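Local coordinates for protein putative oxidoreductase (Thermus thermophilus, PDB 2ISM) that is a putative oxidoreductase with a six-bladed beta-propeller fold built from four-stranded antiparallel blades and carrying a bound calcium ion, at residues A289-V294 with V307-S312; Q162-L167 with L187-A192. All coordinates share one frame; numbering follows the deposited sequence.

Overall arrangement
Six four-stranded antiparallel sheets form the blades of this beta-propeller, and the two contacts belong to different blades, on opposite sides of the chain's centre. Their own centres lie 37 Å apart and their nearest atoms about 22 Å, so they do not touch. Contact 2 comes first along the chain: residues 162-167 and 187-192 lie in the loops before and after strand 170-174. Contact 1 follows, joining strands 289-298 and 301-312 as a hairpin within its blade. One is therefore built of paired strands and is partly buried; the other is a small meeting of loops at the surface.

Contact 1 of 2, residues A289-V294 with V307-S312; sequences ALLRLV and VETALS
Val307 brings CG1 over to Leu291, whose CD1 is 4.0 Å away; the same methyl also reaches Leu293 CD1, the two side chains lying side by side. Glu308 then makes the hydrogen-bonded antiparallel pair with Arg292. Its O accepts from Arg292 N at 2.6 Å, and its N returns a bond to Arg292 O. On the face carrying Arg292 and Glu308 the charges meet. The Arg292 chain bends at chi3 (-67°), turning NE out of the extended line; Glu308 OE1 and Arg292 NH1 form a salt bridge of 3.1 Å, its hydrogen bond weak and bent to 134°. Each group has another partner, Arg306 for Glu308 OE2 and Tyr281 OH for Arg292 NE. Thr309, paired with Leu291 on the same face as Val307, sets OG1 3.7 Å from Leu291 CD2. Next the register slips by one, a classic beta bulge. Ala310 N donates to Leu290 O at 2.7 Å, close to the C=O axis; Leu311 N makes the longer bond, on a lone pair in the carbonyl plane. Ala310 CB lies over one guanidinium face of Arg292. Leu311 packs CB against Leu290 CB (3.6 Å). In this antiparallel hairpin of strands 289-298 and 301-312, the latter is an edge strand, the blade's last in sequence; strand 279-284 flanks the former. Leu317 and Trp264/Tyr262 reach in from the two neighbouring blades.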
loop_
_atom_site.group_PDB
_atom_site.type_symbol
_atom_site.label_atom_id
_atom_site.label_comp_id
_atom_site.label_asym_id
_atom_site.label_seq_id
_atom_site.Cartn_x
_atom_site.Cartn_y
_atom_site.Cartn_z
ATOM N N ALA B 289 10.627 -16.383 5.521
ATOM C CA ALA B 289 9.674 -15.356 5.898
ATOM C C ALA B 289 9.899 -14.066 5.129
ATOM O O ALA B 289 10.968 -13.840 4.564
ATOM C CB ALA B 289 9.782 -15.082 7.395
ATOM N N LEU B 290 8.870 -13.228 5.114
ATOM C CA LEU B 290 8.940 -11.931 4.459
ATOM C C LEU B 290 8.944 -10.937 5.612
ATOM O O LEU B 290 7.977 -10.862 6.369
ATOM C CB LEU B 290 7.706 -11.702 3.587
ATOM C CG LEU B 290 7.638 -10.343 2.882
ATOM C CD1 LEU B 290 8.765 -10.233 1.854
ATOM C CD2 LEU B 290 6.287 -10.191 2.206
ATOM N N LEU B 291 10.035 -10.195 5.763
ATOM C CA LEU B 291 10.125 -9.229 6.847
ATOM C C LEU B 291 9.814 -7.817 6.380
ATOM O O LEU B 291 10.053 -7.456 5.225
ATOM C CB LEU B 291 11.515 -9.269 7.486
ATOM C CG LEU B 291 11.968 -10.623 8.046
ATOM C CD1 LEU B 291 13.329 -10.471 8.704
ATOM C CD2 LEU B 291 10.949 -11.142 9.045
ATOM N N ARG B 292 9.258 -7.033 7.295
ATOM C CA ARG B 292 8.898 -5.648 7.038
ATOM C C ARG B 292 9.812 -4.787 7.900
ATOM O O ARG B 292 9.848 -4.943 9.122
ATOM C CB ARG B 292 7.435 -5.406 7.429
ATOM C CG ARG B 292 6.972 -3.965 7.287
ATOM C CD ARG B 292 5.617 -3.724 7.956
ATOM N NE ARG B 292 4.525 -4.432 7.293
ATOM C CZ ARG B 292 3.903 -5.495 7.793
ATOM N NH1 ARG B 292 4.257 -5.986 8.975
ATOM N NH2 ARG B 292 2.922 -6.071 7.107
ATOM N N LEU B 293 10.574 -3.903 7.264
ATOM C CA LEU B 293 11.474 -3.017 7.992
ATOM C C LEU B 293 10.842 -1.631 8.054
ATOM O O LEU B 293 10.583 -1.012 7.022
ATOM C CB LEU B 293 12.843 -2.936 7.302
ATOM C CG LEU B 293 13.876 -4.029 7.593
ATOM C CD1 LEU B 293 13.320 -5.400 7.251
ATOM C CD2 LEU B 293 15.131 -3.748 6.787
ATOM N N VAL B 294 10.576 -1.160 9.267
ATOM C CA VAL B 294 9.975 0.153 9.457
ATOM C C VAL B 294 11.102 1.166 9.562
ATOM O O VAL B 294 11.931 1.098 10.471
ATOM C CB VAL B 294 9.122 0.195 10.740
ATOM C CG1 VAL B 294 8.416 1.536 10.847
ATOM C CG2 VAL B 294 8.112 -0.946 10.726
ATOM N N VAL B 307 11.409 -4.296 13.124
ATOM C CA VAL B 307 11.289 -5.317 12.094
ATOM C C VAL B 307 10.107 -6.208 12.456
ATOM O O VAL B 307 9.992 -6.662 13.595
ATOM C CB VAL B 307 12.571 -6.175 12.016
ATOM C CG1 VAL B 307 12.436 -7.225 10.922
ATOM C CG2 VAL B 307 13.773 -5.280 11.749
ATOM N N GLU B 308 9.225 -6.449 11.490
ATOM C CA GLU B 308 8.051 -7.283 11.718
ATOM C C GLU B 308 7.932 -8.355 10.643
ATOM O O GLU B 308 8.407 -8.178 9.527
ATOM C CB GLU B 308 6.782 -6.425 11.702
ATOM C CG GLU B 308 6.872 -5.156 12.548
ATOM C CD GLU B 308 5.607 -4.315 12.489
ATOM O OE1 GLU B 308 5.054 -4.144 11.383
ATOM O OE2 GLU B 308 5.173 -3.811 13.547
ATOM N N THR B 309 7.295 -9.470 10.983
ATOM C CA THR B 309 7.096 -10.542 10.017
ATOM C C THR B 309 5.802 -10.260 9.267
ATOM O O THR B 309 4.739 -10.143 9.876
ATOM C CB THR B 309 6.991 -11.911 10.707
ATOM O OG1 THR B 309 8.246 -12.235 11.315
ATOM C CG2 THR B 309 6.625 -12.993 9.697
ATOM N N ALA B 310 5.897 -10.141 7.947
ATOM C CA ALA B 310 4.729 -9.856 7.118
ATOM C C ALA B 310 4.144 -11.114 6.485
ATOM O O ALA B 310 2.976 -11.138 6.097
ATOM C CB ALA B 310 5.095 -8.849 6.032
ATOM N N LEU B 311 4.960 -12.156 6.369
ATOM C CA LEU B 311 4.497 -13.411 5.788
ATOM C C LEU B 311 5.344 -14.579 6.282
ATOM O O LEU B 311 6.559 -14.462 6.411
ATOM C CB LEU B 311 4.564 -13.354 4.258
ATOM C CG LEU B 311 4.018 -14.593 3.543
ATOM C CD1 LEU B 311 2.510 -14.627 3.715
ATOM C CD2 LEU B 311 4.388 -14.569 2.059
ATOM N N SER B 312 4.695 -15.704 6.557
ATOM C CA SER B 312 5.398 -16.895 7.023
ATOM C C SER B 312 4.521 -18.115 6.801
ATOM O O SER B 312 3.303 -17.994 6.689
ATOM C CB SER B 312 5.740 -16.769 8.509
ATOM O OG SER B 312 4.569 -16.663 9.291
#

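Contact 2 of 2, residues Q162-L167 with L187-A192; sequences QDLASL and LGRRGA
Leu164 has the largest share of this small surface contact, using two parts of its side chain. Its CB rests against Ala192 CB at 3.8 Å, while CD1, farther out, comes within 3.3 Å of Arg189 NH1. The torsion chi2 (179°) sets CD1 anti to CA and so extends it toward the arginine. The two side chains cross at about a right angle, and the methyl approaches the guanidinium obliquely. The backbone adds a CA-H...O contact from Ala192 CA to Leu164 O, 3.6 Å long. One residue on, Ala165 CB abuts Gly191 O at 3.2 Å. No conventional hydrogen bond links the two segments, and only 190 Å² of surface is buried between them.

A turn in each segment holds the backbone that carries these groups. In 162-167 a type I beta turn runs from Asp163 to Ser166, closed by Ser166 N to Asp163 O (2.9 Å). An Asx turn overlaps it: Asp163 OD1 accepts from Ala165 N, which approaches from above the carboxylate plane. In 187-192 a type II turn spans Arg189 to Ala192, with Gly191 at its third position and a positive phi of 79°.

Farther out, Lys170 NZ binds both Asp163 O and Ser166 O, and the Gln162 amide reaches Trp245 O and Asn242, the latter next in sequence to the calcium ligand Tyr243. Leu164 also shares a backbone hydrogen bond with Arg193. Both loops belong to one blade: 162-167 lies between strands 148-151 and 170-174. Residues 187-192 lie in the loop from 170-174 to the edge strand 196-199.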
loop_
_atom_site.group_PDB
_atom_site.type_symbol
_atom_site.label_atom_id
_atom_site.label_comp_id
_atom_site.label_asym_id
_atom_site.label_seq_id
_atom_site.Cartn_x
_atom_site.Cartn_y
_atom_site.Cartn_z
ATOM N N GLN B 162 36.950 -6.320 -3.474
ATOM C CA GLN B 162 37.723 -5.095 -3.255
ATOM C C GLN B 162 38.549 -4.691 -4.474
ATOM O O GLN B 162 39.142 -3.612 -4.506
ATOM C CB GLN B 162 38.661 -5.281 -2.057
ATOM C CG GLN B 162 37.963 -5.397 -0.713
ATOM C CD GLN B 162 37.190 -4.144 -0.357
ATOM O OE1 GLN B 162 37.694 -3.031 -0.502
ATOM N NE2 GLN B 162 35.964 -4.318 0.123
ATOM N N ASP B 163 38.579 -5.561 -5.475
ATOM C CA ASP B 163 39.346 -5.326 -6.692
ATOM C C ASP B 163 38.535 -4.549 -7.735
ATOM O O ASP B 163 37.623 -5.096 -8.352
ATOM C CB ASP B 163 39.789 -6.680 -7.258
ATOM C CG ASP B 163 40.733 -6.555 -8.440
ATOM O OD1 ASP B 163 41.039 -5.420 -8.868
ATOM O OD2 ASP B 163 41.169 -7.613 -8.944
ATOM N N LEU B 164 38.866 -3.277 -7.936
ATOM C CA LEU B 164 38.146 -2.472 -8.921
ATOM C C LEU B 164 38.283 -3.017 -10.339
ATOM O O LEU B 164 37.498 -2.666 -11.220
ATOM C CB LEU B 164 38.626 -1.019 -8.890
ATOM C CG LEU B 164 38.161 -0.184 -7.696
ATOM C CD1 LEU B 164 38.749 1.215 -7.793
ATOM C CD2 LEU B 164 36.640 -0.125 -7.674
ATOM N N ALA B 165 39.279 -3.875 -10.554
ATOM C CA ALA B 165 39.514 -4.463 -11.868
ATOM C C ALA B 165 38.630 -5.683 -12.120
ATOM O O ALA B 165 38.568 -6.193 -13.245
ATOM C CB ALA B 165 40.986 -4.845 -12.013
ATOM N N SER B 166 37.950 -6.151 -11.076
ATOM C CA SER B 166 37.066 -7.308 -11.194
ATOM C C SER B 166 35.590 -6.914 -11.191
ATOM O O SER B 166 35.184 -6.027 -10.447
ATOM C CB SER B 166 37.323 -8.289 -10.046
ATOM O OG SER B 166 36.370 -9.341 -10.060
ATOM N N LEU B 167 34.793 -7.581 -12.021
ATOM C CA LEU B 167 33.359 -7.301 -12.085
ATOM C C LEU B 167 32.612 -8.038 -10.966
ATOM O O LEU B 167 31.393 -7.897 -10.837
ATOM C CB LEU B 167 32.781 -7.743 -13.438
ATOM C CG LEU B 167 33.217 -7.029 -14.720
ATOM C CD1 LEU B 167 32.594 -7.727 -15.925
ATOM C CD2 LEU B 167 32.787 -5.567 -14.662
ATOM N N LEU B 187 34.890 6.052 -13.713
ATOM C CA LEU B 187 35.049 6.253 -15.145
ATOM C C LEU B 187 36.446 6.673 -15.601
ATOM O O LEU B 187 36.911 6.243 -16.661
ATOM C CB LEU B 187 34.016 7.275 -15.623
ATOM C CG LEU B 187 33.074 6.841 -16.750
ATOM C CD1 LEU B 187 32.732 5.361 -16.631
ATOM C CD2 LEU B 187 31.817 7.696 -16.697
ATOM N N GLY B 188 37.129 7.492 -14.811
ATOM C CA GLY B 188 38.447 7.938 -15.229
ATOM C C GLY B 188 39.660 7.181 -14.717
ATOM O O GLY B 188 40.743 7.288 -15.296
ATOM N N ARG B 189 39.487 6.412 -13.647
ATOM C CA ARG B 189 40.596 5.674 -13.051
ATOM C C ARG B 189 41.139 4.504 -13.869
ATOM O O ARG B 189 40.383 3.701 -14.412
ATOM C CB ARG B 189 40.199 5.172 -11.662
ATOM C CG ARG B 189 41.359 4.574 -10.890
ATOM C CD ARG B 189 40.938 4.054 -9.527
ATOM N NE ARG B 189 40.240 5.064 -8.739
ATOM C CZ ARG B 189 40.012 4.959 -7.434
ATOM N NH1 ARG B 189 40.434 3.889 -6.772
ATOM N NH2 ARG B 189 39.355 5.915 -6.792
ATOM N N ARG B 190 42.464 4.413 -13.943
ATOM C CA ARG B 190 43.130 3.337 -14.671
ATOM C C ARG B 190 43.057 2.058 -13.839
ATOM O O ARG B 190 43.119 2.105 -12.611
ATOM C CB ARG B 190 44.598 3.693 -14.919
ATOM C CG ARG B 190 45.411 2.580 -15.565
ATOM C CD ARG B 190 46.907 2.834 -15.426
ATOM N NE ARG B 190 47.705 1.726 -15.947
ATOM C CZ ARG B 190 49.014 1.591 -15.756
ATOM N NH1 ARG B 190 49.681 2.495 -15.050
ATOM N NH2 ARG B 190 49.658 0.549 -16.269
ATOM N N GLY B 191 42.930 0.921 -14.512
ATOM C CA GLY B 191 42.860 -0.349 -13.809
ATOM C C GLY B 191 41.504 -0.663 -13.197
ATOM O O GLY B 191 41.318 -1.728 -12.608
ATOM N N ALA B 192 40.553 0.253 -13.328
ATOM C CA ALA B 192 39.223 0.033 -12.771
ATOM C C ALA B 192 38.185 -0.203 -13.862
ATOM O O ALA B 192 38.223 0.439 -14.911
ATOM C CB ALA B 192 38.817 1.227 -11.916
#